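Local coordinates for 0.19 alpha-amylase inhibitor (Triticum aestivum, PDB 1HSS) that inhibits alpha-amylases, including animal enzymes, and forms a homodimer through an interface of two-fold symmetry, at the interface of chains A and B. Sequence-based numbering; all coordinates share one arbitrary frame. Chains: chain A/B, 0.19 alpha-amylase inhibitor.

The interface of chains A and B. Residues chain A 27-33, 91; chain B 102, 111-114.
The aromatic ring of B:Tyr113 forms the apolar centre of this part of the homodimer interface, with 87 Å² of the residue's surface hidden by chain A; it packs against the end of helix 20-27 and the residues after it. It meets that segment by its CD2-CE2 edge: CE2 lies 3.6 Å from A:Gly30 CA, and CD2 touches A:Gln27 CA, with the A:Gln27 carbonyl carbon and A:Ser31 O in the plane of the ring at its rim. CG of B:Tyr113 stands anti to its carbonyl carbon (chi1 -82°), sending the ring lengthwise along chain A. The side chains of A:Gln27 and B:Tyr113 cross at about a right angle; A:Gln27 CB comes within 4.0 Å of B:Tyr113 CD2, while the extended chain carries the amide onward. B:Pro102 CB, of the same chain as the tyrosine, lies over one ring face, offset toward the rim. Beside the ring, A:Gly30 CA packs on B:Ala112 CA, backbone to backbone.

At the tip, the phenol OH of B:Tyr113 donates a hydrogen bond to the main-chain carbonyl A:Ser31 O (2.7 Å). The donor stands above the carbonyl plane, with a C=O...donor angle of 128°. A water joins the same OH to A:Val33 N, so the phenol is held from two directions. At the root of the side chain another water lies 2.7 Å from the hydroxyl A:Thr91 OG1 and also meets B:Tyr113 N and A:Gln27 O, tying in the C-terminal turn of helix 20-27. Farther out, a third water, 2.9 Å from B:Gly111 N, links it to A:Asn29 O.

The patch thus joins the turn after helix 20-27, backed by helix 85-92, to short strand 111-112 and the residues following it in the partner; the two-fold axis repeats it with chains exchanged.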
loop_
_atom_site.group_PDB
_atom_site.type_symbol
_atom_site.label_atom_id
_atom_site.label_comp_id
_atom_site.label_asym_id
_atom_site.label_seq_id
_atom_site.Cartn_x
_atom_site.Cartn_y
_atom_site.Cartn_z
ATOM N N GLN A 27 8.595 3.184 -7.544
ATOM C CA GLN A 27 7.192 3.183 -7.247
ATOM C C GLN A 27 6.601 4.552 -7.002
ATOM O O GLN A 27 5.458 4.778 -7.375
ATOM C CB GLN A 27 6.915 2.326 -6.039
ATOM C CG GLN A 27 7.036 0.858 -6.290
ATOM C CD GLN A 27 6.526 0.074 -5.106
ATOM O OE1 GLN A 27 5.587 -0.708 -5.230
ATOM N NE2 GLN A 27 7.077 0.348 -3.932
ATOM N N CYS A 28 7.318 5.448 -6.324
ATOM C CA CYS A 28 6.684 6.702 -5.889
ATOM C C CYS A 28 6.323 7.705 -7.001
ATOM O O CYS A 28 5.480 8.581 -6.791
ATOM C CB CYS A 28 7.481 7.396 -4.764
ATOM S SG CYS A 28 9.094 8.076 -5.209
ATOM N N ASN A 29 6.813 7.466 -8.216
ATOM C CA ASN A 29 6.281 8.158 -9.387
ATOM C C ASN A 29 5.702 7.242 -10.474
ATOM O O ASN A 29 5.582 7.644 -11.633
ATOM C CB ASN A 29 7.333 9.083 -10.003
ATOM C CG ASN A 29 8.642 8.382 -10.288
ATOM O OD1 ASN A 29 9.710 8.989 -10.217
ATOM N ND2 ASN A 29 8.573 7.105 -10.632
ATOM N N GLY A 30 5.390 5.999 -10.110
ATOM C CA GLY A 30 4.652 5.125 -10.999
ATOM C C GLY A 30 5.456 4.518 -12.130
ATOM O O GLY A 30 4.868 4.063 -13.102
ATOM N N SER A 31 6.781 4.460 -11.999
ATOM C CA SER A 31 7.611 3.824 -13.020
ATOM C C SER A 31 7.393 2.349 -12.980
ATOM O O SER A 31 6.905 1.818 -11.990
ATOM C CB SER A 31 9.093 4.076 -12.787
ATOM O OG SER A 31 9.408 5.437 -12.955
ATOM N N GLN A 32 7.817 1.678 -14.033
ATOM C CA GLN A 32 7.766 0.232 -14.077
ATOM C C GLN A 32 8.881 -0.348 -13.204
ATOM O O GLN A 32 10.004 0.157 -13.227
ATOM C CB GLN A 32 7.944 -0.216 -15.515
ATOM C CG GLN A 32 7.724 -1.684 -15.732
ATOM C CD GLN A 32 7.132 -1.950 -17.084
ATOM O OE1 GLN A 32 7.844 -1.990 -18.081
ATOM N NE2 GLN A 32 5.809 -1.974 -17.150
ATOM N N VAL A 33 8.563 -1.345 -12.381
ATOM C CA VAL A 33 9.590 -1.953 -11.541
ATOM C C VAL A 33 9.992 -3.332 -12.058
ATOM O O VAL A 33 9.128 -4.177 -12.335
ATOM C CB VAL A 33 9.168 -2.015 -10.015
ATOM C CG1 VAL A 33 8.144 -0.935 -9.689
ATOM C CG2 VAL A 33 8.626 -3.375 -9.637
ATOM N N THR A 91 3.570 4.952 -0.154
ATOM C CA THR A 91 4.233 3.850 -0.883
ATOM C C THR A 91 5.156 3.004 0.030
ATOM O O THR A 91 5.019 1.780 0.138
ATOM C CB THR A 91 5.061 4.408 -2.084
ATOM O OG1 THR A 91 4.205 5.186 -2.923
ATOM C CG2 THR A 91 5.691 3.295 -2.903
ATOM N N PRO B 102 -0.316 1.048 -12.049
ATOM C CA PRO B 102 -0.181 2.491 -11.825
ATOM C C PRO B 102 -1.487 3.262 -11.957
ATOM O O PRO B 102 -2.464 2.795 -12.549
ATOM C CB PRO B 102 0.848 2.932 -12.863
ATOM C CG PRO B 102 0.856 1.850 -13.879
ATOM C CD PRO B 102 0.497 0.579 -13.183
ATOM N N GLY B 111 2.325 10.075 -12.080
ATOM C CA GLY B 111 1.961 8.711 -11.761
ATOM C C GLY B 111 2.291 8.278 -10.341
ATOM O O GLY B 111 3.068 8.928 -9.650
ATOM N N ALA B 112 1.667 7.189 -9.904
ATOM C CA ALA B 112 1.971 6.556 -8.620
ATOM C C ALA B 112 1.378 5.133 -8.627
ATOM O O ALA B 112 0.872 4.677 -9.640
ATOM C CB ALA B 112 1.392 7.393 -7.458
ATOM N N TYR B 113 1.463 4.432 -7.505
ATOM C CA TYR B 113 0.906 3.082 -7.389
ATOM C C TYR B 113 -0.064 3.023 -6.229
ATOM O O TYR B 113 -0.480 1.953 -5.804
ATOM C CB TYR B 113 2.023 2.050 -7.148
ATOM C CG TYR B 113 2.734 1.599 -8.397
ATOM C CD1 TYR B 113 2.190 0.604 -9.199
ATOM C CD2 TYR B 113 3.959 2.154 -8.769
ATOM C CE1 TYR B 113 2.847 0.169 -10.335
ATOM C CE2 TYR B 113 4.618 1.726 -9.909
ATOM C CZ TYR B 113 4.052 0.729 -10.687
ATOM O OH TYR B 113 4.667 0.290 -11.838
ATOM N N VAL B 114 -0.418 4.188 -5.717
ATOM C CA VAL B 114 -1.012 4.311 -4.396
ATOM C C VAL B 114 -2.074 5.429 -4.442
ATOM O O VAL B 114 -1.932 6.372 -5.222
ATOM C CB VAL B 114 0.137 4.601 -3.407
ATOM C CG1 VAL B 114 -0.017 5.952 -2.768
ATOM C CG2 VAL B 114 0.275 3.465 -2.421
HETATM O O HOH W 1 3.405 4.740 -5.471
HETATM O O HOH W 2 5.064 10.217 -13.023
HETATM O O HOH W 3 5.894 -2.472 -12.399
#